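Side-chain contacts in chemotaxis protein motB (Helicobacter pylori, PDB 3CYP), which probably forms, with MotA, the stator of the flagellar motor and fastens it to the cell wall, here represented by its periplasmic C-terminal domain: residues 20-23 with 24-28; 70-73 with 74-77; 62-65 with 66-69; 27-30 with 31-34. All blocks are in the same frame, centred on the assembly; numbering follows the deposited sequence. Where two conformers were deposited one is given.

Contact 1 (20-23 with 24-28); sequences MLYI and ERIAK
Tyr22 and Ile26, one turn apart on helix 17-30, lean into each other on the flank facing Phe5 and Phe131: ring atom CE1 of Tyr22 comes within 4.0 Å of Ile26 CG1, and the two side chains pass at a slant. Tyr22 can reach along the helix because its CG stands opposite the backbone N (chi1 -174°), beside the carbonyl carbon. A tyrosine suits this partly exposed place: its ring packs edge-to-face with Phe5 and its OH is hydrogen-bonded to Asp3 O, while the branched, buried Ile26 rests on both phenylalanines. The helix belongs to the OmpA-like domain and packs against helix 58-75, toward which the buried Ile23 turns to meet Val72 and Leu73. Its backbone ladder is regular, with Ala27 N to Ile23 O 2.9 Å. Glu24, whose chain is extended, lies beside Tyr76, its CB 3.4 Å from Leu21 O. That carbonyl takes a bent bond from Arg25 N (N-H...O angle 147°) and a second from a water, which lies 2.9 Å from Leu21 O and also gives Glu24 OE2 a weak bond. Arg25 bends at chi3, its NE forming a salt bridge with Glu130 of helix 117-131.

Contact 2 (70-73 with 74-77); sequences MKVL and IQYG
Val72 and Tyr76 carry the apolar part of this contact, at the C-terminal end of helix 58-75. Their side chains run side by side in the same direction, and Val72 CG1 comes 3.3 Å from Tyr76 CE1, a tight approach for two carbons. Val72 places that methyl opposite its backbone N (chi1 179°), leaving CG2 to meet Gln75 OE1 at 3.7 Å. A looser touch joins Met70 CG and Ile74 CD1, 4.3 Å apart; the flexible Met70 and the branched Ile74 suit a face that packs on the second subunit.

The hydrogen bonds are those of the last helical turn. Ile74 N binds Met70 O, Gln75 N binds Lys71 O at 2.9 Å, and Tyr76 N binds Val72 O at 3.0 Å, although Tyr76 itself has already left helical backbone angles. Gln75 CG, opposite its own carbonyl carbon, lies 3.4 Å from Lys71 O.

The helix is closed by a Schellman motif: Gly77, at phi 105°, is its C-prime residue, and Gly77 N bonds to Ile74 O at 2.9 Å while Val78 N turns back to Leu73 O. Glycine fits because a CB at these angles would be jammed against the carbonyl O of Tyr76.

Within the beta-alpha-beta unit of strand 38-44, helix 58-75 and strand 83-87, Met70, Leu73 and Ile74 rest on Leu83; Val72 and Leu73 meet Ile23 of helix 17-30, and Met70, Lys71 and Ile74 pack on Tyr67 of the second subunit.

Contact 3 (62-65 with 66-69); sequences AANR and AYRV
This is a buried, one-turn contact within helix 58-75, the crossover helix of the beta-alpha-beta unit that links strands 38-44 and 83-87 in the OmpA-like fold. Small residues suit the face turned to the sheet: Ala62 and Ala63 lie on Ser87 and Ala66 on Phe85, so the helix can come close to the strand. Backbone bonds hold the turn, among them Tyr67 N to Ala63 O at 2.8 Å and Arg68 N to Asn64 O at 2.9 Å. Arg65 runs extended from CG to NE, and its guanidinium group donates to several oxygens: NE to Ser12 O, and NH1 to Phe44 O and Asn107 OD1. Tyr67 carries its ring into the subunit interface.

Asn64, described here in one of its two conformers, crosses both Tyr67 and Arg68 at a slant. Its ND2 lies at the edge of the Tyr67 ring, 3.7 Å from CD2, with amide and ring planes only 22° apart. Arg68 bends at chi3, carrying its NE to Asp13 O, and the alkyl part of the chain passes close to the asparagine. In the same conformer Asn64 OD1, which accepts a hydrogen bond from Arg54 NH2, comes 3.5 Å from Arg68 CD.

Contact 4 (27-30 with 31-34); sequences AKII and QKLP
The chain leaves helix 17-30 through a type I beta turn from Ile30 to Leu33, on the way to strand 38-44. The turn closes with Leu33 N to Ile30 O at 3.1 Å. One step earlier Lys32 N reaches Ile29 O at 3.0 Å, bent to 142° and well above the carbonyl plane, an i to i+3 bond that spans one residue fewer than the i to i+4 bonds behind it. Ala27 O is gripped twice by Gln31. Its backbone N binds at 3.1 Å, and the side-chain NE2 comes at 3.2 Å from the opposite face of the carbonyl plane. The extended chain of Gln31 (chi2 177°) brings NE2 back over the helix end with the acceptor lying in its own amide plane, while the same nitrogen also donates to Tyr76 O.

Apolar groups fill the inner side. In one of the two conformers of Ile29 its CG2 meets Leu33 CD2 at 4.2 Å, and branched Ile29 goes on to helix 117-131, touching Ile126 and Leu127. On the outer side the aliphatic chains of Lys28 and Lys32 lie alongside, CG of Lys28 4.1 Å from CE of Lys32.

A water bonded to Ile30 O and Leu33 O adds to the turn. The two ammonium groups, NZ of Lys28 and of Lys32, stand 5.6 Å apart; the salt bridge of Lys28 with Glu130 would probably ease their mutual repulsion.

In the fold
Contacts 1, 2 and 3 lie on two helices, and contact 4 runs from the first of these into the following turn. Contacts 1 and 4 overlap along helix 17-30, sharing Ala27 and Lys28; contacts 3 and 2 adjoin along helix 58-75, with centres about 12 Å apart, and both reach the second subunit. The helices meet between contacts 1 and 2, whose centres are about 9 Å apart: Glu24 OE1 and Tyr76 OH, 3.0 Å apart, probably hydrogen-bond, and Ile23 CG2 packs 3.5 Å from Val72 CG1. Ala27 CB, 3.4 Å from Tyr76 CB, joins contact 4 to contact 2, bringing the two helix ends together. Contact 3 stays about 8 Å from contact 4 at the nearest atoms.

Contact 1 (20-23 with 24-28)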
loop_
_atom_site.group_PDB
_atom_site.type_symbol
_atom_site.label_atom_id
_atom_site.label_comp_id
_atom_site.label_asym_id
_atom_site.label_seq_id
_atom_site.Cartn_x
_atom_site.Cartn_y
_atom_site.Cartn_z
ATOM N N MET B 20 11.962 0.313 -14.603
ATOM C CA MET B 20 11.819 1.710 -14.098
ATOM C C MET B 20 11.246 2.598 -15.203
ATOM O O MET B 20 10.314 3.383 -14.999
ATOM C CB MET B 20 13.160 2.272 -13.646
ATOM C CG MET B 20 13.620 1.656 -12.351
ATOM S SD MET B 20 12.578 2.103 -10.919
ATOM C CE MET B 20 13.020 3.849 -10.692
ATOM N N LEU B 21 11.781 2.445 -16.405
ATOM C CA LEU B 21 11.327 3.250 -17.527
ATOM C C LEU B 21 9.866 2.976 -17.849
ATOM O O LEU B 21 9.128 3.898 -18.188
ATOM C CB LEU B 21 12.133 2.958 -18.778
ATOM C CG LEU B 21 13.453 3.684 -18.859
ATOM C CD1 LEU B 21 14.294 2.963 -19.951
ATOM C CD2 LEU B 21 13.208 5.145 -19.161
ATOM N N TYR B 22 9.459 1.729 -17.750
ATOM C CA TYR B 22 8.067 1.351 -18.073
ATOM C C TYR B 22 7.157 1.855 -16.943
ATOM O O TYR B 22 6.091 2.473 -17.204
ATOM C CB TYR B 22 7.927 -0.151 -18.304
ATOM C CG TYR B 22 6.569 -0.635 -18.780
ATOM C CD1 TYR B 22 5.643 0.225 -19.356
ATOM C CD2 TYR B 22 6.226 -1.972 -18.682
ATOM C CE1 TYR B 22 4.431 -0.223 -19.779
ATOM C CE2 TYR B 22 4.997 -2.442 -19.083
ATOM C CZ TYR B 22 4.102 -1.560 -19.665
ATOM O OH TYR B 22 2.878 -2.018 -20.072
ATOM N N ILE B 23 7.581 1.663 -15.701
ATOM C CA ILE B 23 6.785 2.219 -14.568
ATOM C C ILE B 23 6.603 3.735 -14.700
ATOM O O ILE B 23 5.540 4.280 -14.459
ATOM C CB ILE B 23 7.408 1.861 -13.213
ATOM C CG1 ILE B 23 7.378 0.362 -12.982
ATOM C CG2 ILE B 23 6.673 2.584 -12.054
ATOM C CD1 ILE B 23 8.236 -0.097 -11.851
ATOM N N GLU B 24 7.642 4.429 -15.179
ATOM C CA GLU B 24 7.568 5.872 -15.358
ATOM C C GLU B 24 6.487 6.229 -16.380
ATOM O O GLU B 24 5.812 7.256 -16.240
ATOM C CB GLU B 24 8.943 6.347 -15.860
ATOM C CG GLU B 24 9.144 7.801 -16.085
ATOM C CD GLU B 24 10.575 8.030 -16.593
ATOM O OE1 GLU B 24 11.494 7.479 -15.947
ATOM O OE2 GLU B 24 10.747 8.697 -17.635
ATOM N N ARG B 25 6.363 5.441 -17.451
ATOM C CA ARG B 25 5.322 5.722 -18.472
ATOM C C ARG B 25 3.929 5.589 -17.870
ATOM O O ARG B 25 2.999 6.364 -18.166
ATOM C CB ARG B 25 5.398 4.792 -19.662
ATOM C CG ARG B 25 6.606 4.930 -20.514
ATOM C CD ARG B 25 6.484 4.051 -21.783
ATOM N NE ARG B 25 5.646 4.616 -22.843
ATOM C CZ ARG B 25 5.549 4.093 -24.087
ATOM N NH1 ARG B 25 6.194 2.985 -24.405
ATOM N NH2 ARG B 25 4.806 4.655 -25.014
ATOM N N ILE B 26 3.783 4.552 -17.056
ATOM C CA ILE B 26 2.477 4.305 -16.399
ATOM C C ILE B 26 2.164 5.416 -15.368
ATOM O O ILE B 26 1.029 5.879 -15.242
ATOM C CB ILE B 26 2.446 2.884 -15.761
ATOM C CG1 ILE B 26 2.506 1.806 -16.868
ATOM C CG2 ILE B 26 1.239 2.710 -14.831
ATOM C CD1 ILE B 26 1.214 1.763 -17.740
ATOM N N ALA B 27 3.164 5.893 -14.625
ATOM C CA ALA B 27 2.980 7.037 -13.703
ATOM C C ALA B 27 2.524 8.245 -14.472
ATOM O O ALA B 27 1.620 8.956 -14.042
ATOM C CB ALA B 27 4.301 7.334 -12.917
ATOM N N LYS B 28 3.136 8.471 -15.636
ATOM C CA LYS B 28 2.771 9.581 -16.474
ATOM C C LYS B 28 1.294 9.548 -16.800
ATOM O O LYS B 28 0.607 10.571 -16.675
ATOM C CB LYS B 28 3.592 9.552 -17.764
ATOM C CG LYS B 28 3.272 10.674 -18.746
ATOM C CD LYS B 28 4.121 10.455 -20.007
ATOM C CE LYS B 28 3.786 11.455 -21.114
ATOM N NZ LYS B 28 4.426 11.033 -22.416
HETATM O O HOH W 1 9.659 6.380 -19.521
#

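Contact 2 (70-73 with 74-77)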
loop_
_atom_site.group_PDB
_atom_site.type_symbol
_atom_site.label_atom_id
_atom_site.label_comp_id
_atom_site.label_asym_id
_atom_site.label_seq_id
_atom_site.Cartn_x
_atom_site.Cartn_y
_atom_site.Cartn_z
ATOM N N MET B 70 4.498 -0.042 -6.546
ATOM C CA MET B 70 3.684 1.090 -6.030
ATOM C C MET B 70 4.555 2.268 -5.514
ATOM O O MET B 70 4.262 3.453 -5.793
ATOM C CB MET B 70 2.705 0.620 -4.948
ATOM C CG MET B 70 1.669 1.657 -4.679
ATOM S SD MET B 70 0.670 1.259 -3.202
ATOM C CE MET B 70 1.880 1.445 -1.894
ATOM N N LYS B 71 5.623 1.944 -4.777
ATOM C CA LYS B 71 6.534 2.968 -4.270
ATOM C C LYS B 71 7.143 3.750 -5.404
ATOM O O LYS B 71 7.236 4.982 -5.340
ATOM C CB LYS B 71 7.679 2.354 -3.467
ATOM C CG LYS B 71 7.264 1.819 -2.143
ATOM C CD LYS B 71 8.432 1.880 -1.168
ATOM C CE LYS B 71 9.471 0.874 -1.472
ATOM N NZ LYS B 71 10.573 1.031 -0.427
ATOM N N VAL B 72 7.531 3.043 -6.484
ATOM C CA VAL B 72 8.070 3.723 -7.660
ATOM C C VAL B 72 7.081 4.646 -8.325
ATOM O O VAL B 72 7.388 5.798 -8.640
ATOM C CB VAL B 72 8.698 2.772 -8.670
ATOM C CG1 VAL B 72 9.203 3.576 -9.884
ATOM C CG2 VAL B 72 9.865 2.038 -7.999
ATOM N N LEU B 73 5.829 4.194 -8.460
ATOM C CA LEU B 73 4.811 5.085 -8.995
ATOM C C LEU B 73 4.705 6.399 -8.179
ATOM O O LEU B 73 4.495 7.506 -8.706
ATOM C CB LEU B 73 3.411 4.432 -9.041
ATOM C CG LEU B 73 3.301 3.300 -10.073
ATOM C CD1 LEU B 73 2.076 2.410 -9.834
ATOM C CD2 LEU B 73 3.343 3.870 -11.490
ATOM N N ILE B 74 4.754 6.261 -6.870
ATOM C CA ILE B 74 4.663 7.411 -5.984
ATOM C C ILE B 74 5.897 8.314 -6.113
ATOM O O ILE B 74 5.782 9.529 -6.159
ATOM C CB ILE B 74 4.432 6.962 -4.524
ATOM C CG1 ILE B 74 3.032 6.361 -4.413
ATOM C CG2 ILE B 74 4.638 8.135 -3.515
ATOM C CD1 ILE B 74 2.800 5.518 -3.115
ATOM N N GLN B 75 7.055 7.709 -6.227
ATOM C CA GLN B 75 8.259 8.489 -6.561
ATOM C C GLN B 75 8.115 9.340 -7.818
ATOM O O GLN B 75 8.672 10.419 -7.911
ATOM C CB GLN B 75 9.477 7.572 -6.729
ATOM C CG GLN B 75 9.949 6.950 -5.442
ATOM C CD GLN B 75 11.197 6.123 -5.645
ATOM O OE1 GLN B 75 11.142 5.035 -6.200
ATOM N NE2 GLN B 75 12.367 6.671 -5.234
ATOM N N TYR B 76 7.434 8.795 -8.826
ATOM C CA TYR B 76 7.201 9.495 -10.081
ATOM C C TYR B 76 5.988 10.455 -10.038
ATOM O O TYR B 76 5.610 11.037 -11.079
ATOM C CB TYR B 76 7.055 8.480 -11.187
ATOM C CG TYR B 76 8.351 7.817 -11.690
ATOM C CD1 TYR B 76 8.488 6.435 -11.747
ATOM C CD2 TYR B 76 9.395 8.597 -12.157
ATOM C CE1 TYR B 76 9.671 5.827 -12.275
ATOM C CE2 TYR B 76 10.537 8.022 -12.681
ATOM C CZ TYR B 76 10.671 6.650 -12.747
ATOM O OH TYR B 76 11.841 6.121 -13.287
ATOM N N GLY B 77 5.388 10.621 -8.855
ATOM C CA GLY B 77 4.424 11.652 -8.644
ATOM C C GLY B 77 2.975 11.220 -8.581
ATOM O O GLY B 77 2.107 12.071 -8.480
#

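Contact 3 (62-65 with 66-69)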
loop_
_atom_site.group_PDB
_atom_site.type_symbol
_atom_site.label_atom_id
_atom_site.label_comp_id
_atom_site.label_asym_id
_atom_site.label_seq_id
_atom_site.Cartn_x
_atom_site.Cartn_y
_atom_site.Cartn_z
ATOM N N ALA B 62 4.960 -11.863 -3.740
ATOM C CA ALA B 62 4.031 -11.086 -4.612
ATOM C C ALA B 62 3.741 -9.728 -3.998
ATOM O O ALA B 62 3.626 -8.710 -4.693
ATOM C CB ALA B 62 2.750 -11.802 -4.860
ATOM N N ALA B 63 3.575 -9.717 -2.685
ATOM C CA ALA B 63 3.360 -8.428 -1.981
ATOM C C ALA B 63 4.508 -7.461 -2.129
ATOM O O ALA B 63 4.303 -6.240 -2.352
ATOM C CB ALA B 63 3.110 -8.671 -0.495
ATOM N N ASN B 64 5.743 -7.943 -1.991
ATOM C CA ASN B 64 6.895 -7.046 -2.111
ATOM C C ASN B 64 7.027 -6.562 -3.545
ATOM O O ASN B 64 7.350 -5.405 -3.783
ATOM C CB ASN B 64 8.218 -7.660 -1.604
ATOM C CG ASN B 64 9.154 -6.615 -1.027
ATOM O OD1 ASN B 64 10.376 -6.699 -1.178
ATOM N ND2 ASN B 64 8.593 -5.619 -0.368
ATOM N N ARG B 65 6.750 -7.429 -4.517
ATOM C CA ARG B 65 6.719 -6.978 -5.932
ATOM C C ARG B 65 5.750 -5.817 -6.151
ATOM O O ARG B 65 6.109 -4.781 -6.704
ATOM C CB ARG B 65 6.390 -8.097 -6.868
ATOM C CG ARG B 65 7.543 -9.099 -7.011
ATOM C CD ARG B 65 7.132 -10.298 -7.806
ATOM N NE ARG B 65 8.280 -11.162 -8.129
ATOM C CZ ARG B 65 8.189 -12.423 -8.546
ATOM N NH1 ARG B 65 7.014 -13.000 -8.710
ATOM N NH2 ARG B 65 9.310 -13.119 -8.833
ATOM N N ALA B 66 4.517 -6.012 -5.695
ATOM C CA ALA B 66 3.469 -5.006 -5.889
ATOM C C ALA B 66 3.794 -3.752 -5.109
ATOM O O ALA B 66 3.676 -2.634 -5.627
ATOM C CB ALA B 66 2.138 -5.566 -5.495
ATOM N N TYR B 67 4.187 -3.911 -3.842
ATOM C CA TYR B 67 4.542 -2.769 -3.001
ATOM C C TYR B 67 5.673 -1.929 -3.631
ATOM O O TYR B 67 5.608 -0.713 -3.712
ATOM C CB TYR B 67 4.918 -3.277 -1.607
ATOM C CG TYR B 67 5.540 -2.218 -0.722
ATOM C CD1 TYR B 67 4.820 -1.086 -0.358
ATOM C CD2 TYR B 67 6.861 -2.310 -0.301
ATOM C CE1 TYR B 67 5.392 -0.071 0.427
ATOM C CE2 TYR B 67 7.438 -1.309 0.509
ATOM C CZ TYR B 67 6.679 -0.207 0.877
ATOM O OH TYR B 67 7.194 0.806 1.687
ATOM N N ARG B 68 6.720 -2.609 -4.100
ATOM C CA ARG B 68 7.864 -1.935 -4.680
ATOM C C ARG B 68 7.483 -1.169 -5.935
ATOM O O ARG B 68 7.914 -0.050 -6.116
ATOM C CB ARG B 68 8.994 -2.934 -4.977
ATOM C CG ARG B 68 9.690 -3.345 -3.666
ATOM C CD ARG B 68 10.745 -4.394 -3.815
ATOM N NE ARG B 68 11.569 -4.265 -5.014
ATOM C CZ ARG B 68 12.665 -3.515 -5.137
ATOM N NH1 ARG B 68 13.103 -2.741 -4.149
ATOM N NH2 ARG B 68 13.325 -3.519 -6.275
ATOM N N VAL B 69 6.654 -1.768 -6.777
ATOM C CA VAL B 69 6.174 -1.077 -7.968
ATOM C C VAL B 69 5.383 0.147 -7.523
ATOM O O VAL B 69 5.510 1.252 -8.074
ATOM C CB VAL B 69 5.381 -1.984 -8.895
ATOM C CG1 VAL B 69 4.611 -1.151 -9.944
ATOM C CG2 VAL B 69 6.373 -2.956 -9.583
#

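Contact 4 (27-30 with 31-34)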
loop_
_atom_site.group_PDB
_atom_site.type_symbol
_atom_site.label_atom_id
_atom_site.label_comp_id
_atom_site.label_asym_id
_atom_site.label_seq_id
_atom_site.Cartn_x
_atom_site.Cartn_y
_atom_site.Cartn_z
ATOM N N ALA B 27 3.164 5.893 -14.625
ATOM C CA ALA B 27 2.980 7.037 -13.703
ATOM C C ALA B 27 2.524 8.245 -14.472
ATOM O O ALA B 27 1.620 8.956 -14.042
ATOM C CB ALA B 27 4.301 7.334 -12.917
ATOM N N LYS B 28 3.136 8.471 -15.636
ATOM C CA LYS B 28 2.771 9.581 -16.474
ATOM C C LYS B 28 1.294 9.548 -16.800
ATOM O O LYS B 28 0.607 10.571 -16.675
ATOM C CB LYS B 28 3.592 9.552 -17.764
ATOM C CG LYS B 28 3.272 10.674 -18.746
ATOM C CD LYS B 28 4.121 10.455 -20.007
ATOM C CE LYS B 28 3.786 11.455 -21.114
ATOM N NZ LYS B 28 4.426 11.033 -22.416
ATOM N N ILE B 29 0.820 8.404 -17.272
ATOM C CA ILE B 29 -0.580 8.248 -17.680
ATOM C C ILE B 29 -1.498 8.391 -16.473
ATOM O O ILE B 29 -2.578 8.965 -16.568
ATOM C CB ILE B 29 -0.836 6.863 -18.349
ATOM C CG1 ILE B 29 -0.275 6.816 -19.785
ATOM C CG2 ILE B 29 -2.303 6.500 -18.373
ATOM C CD1 ILE B 29 -0.050 8.165 -20.411
ATOM N N ILE B 30 -1.083 7.801 -15.340
ATOM C CA ILE B 30 -1.937 7.866 -14.152
ATOM C C ILE B 30 -2.238 9.302 -13.772
ATOM O O ILE B 30 -3.370 9.634 -13.434
ATOM C CB ILE B 30 -1.375 7.070 -12.986
ATOM C CG1 ILE B 30 -1.404 5.592 -13.310
ATOM C CG2 ILE B 30 -2.143 7.383 -11.694
ATOM C CD1 ILE B 30 -0.622 4.685 -12.357
ATOM N N GLN B 31 -1.244 10.179 -13.845
ATOM C CA GLN B 31 -1.440 11.552 -13.445
ATOM C C GLN B 31 -2.376 12.323 -14.381
ATOM O O GLN B 31 -2.840 13.408 -14.013
ATOM C CB GLN B 31 -0.084 12.225 -13.323
ATOM C CG GLN B 31 0.731 11.604 -12.233
ATOM C CD GLN B 31 2.097 12.182 -12.127
ATOM O OE1 GLN B 31 2.257 13.310 -11.644
ATOM N NE2 GLN B 31 3.104 11.390 -12.482
ATOM N N LYS B 32 -2.633 11.781 -15.573
ATOM C CA LYS B 32 -3.555 12.398 -16.542
ATOM C C LYS B 32 -5.012 11.992 -16.304
ATOM O O LYS B 32 -5.927 12.613 -16.860
ATOM C CB LYS B 32 -3.159 12.008 -17.969
ATOM C CG LYS B 32 -1.804 12.562 -18.406
ATOM C CD LYS B 32 -1.495 12.159 -19.816
ATOM C CE LYS B 32 -0.048 12.533 -20.184
ATOM N NZ LYS B 32 0.058 13.955 -20.487
ATOM N N LEU B 33 -5.209 10.941 -15.524
ATOM C CA LEU B 33 -6.565 10.365 -15.347
ATOM C C LEU B 33 -7.448 11.223 -14.467
ATOM O O LEU B 33 -6.984 11.992 -13.622
ATOM C CB LEU B 33 -6.482 8.964 -14.690
ATOM C CG LEU B 33 -5.634 7.948 -15.414
ATOM C CD1 LEU B 33 -5.666 6.602 -14.713
ATOM C CD2 LEU B 33 -5.998 7.805 -16.904
ATOM N N PRO B 34 -8.782 11.043 -14.623
ATOM C CA PRO B 34 -9.722 11.643 -13.693
ATOM C C PRO B 34 -9.391 11.271 -12.270
ATOM O O PRO B 34 -9.023 10.109 -12.006
ATOM C CB PRO B 34 -11.063 11.048 -14.144
ATOM C CG PRO B 34 -10.906 10.748 -15.539
ATOM C CD PRO B 34 -9.469 10.245 -15.647
HETATM O O HOH W 2 -5.061 11.231 -11.863
#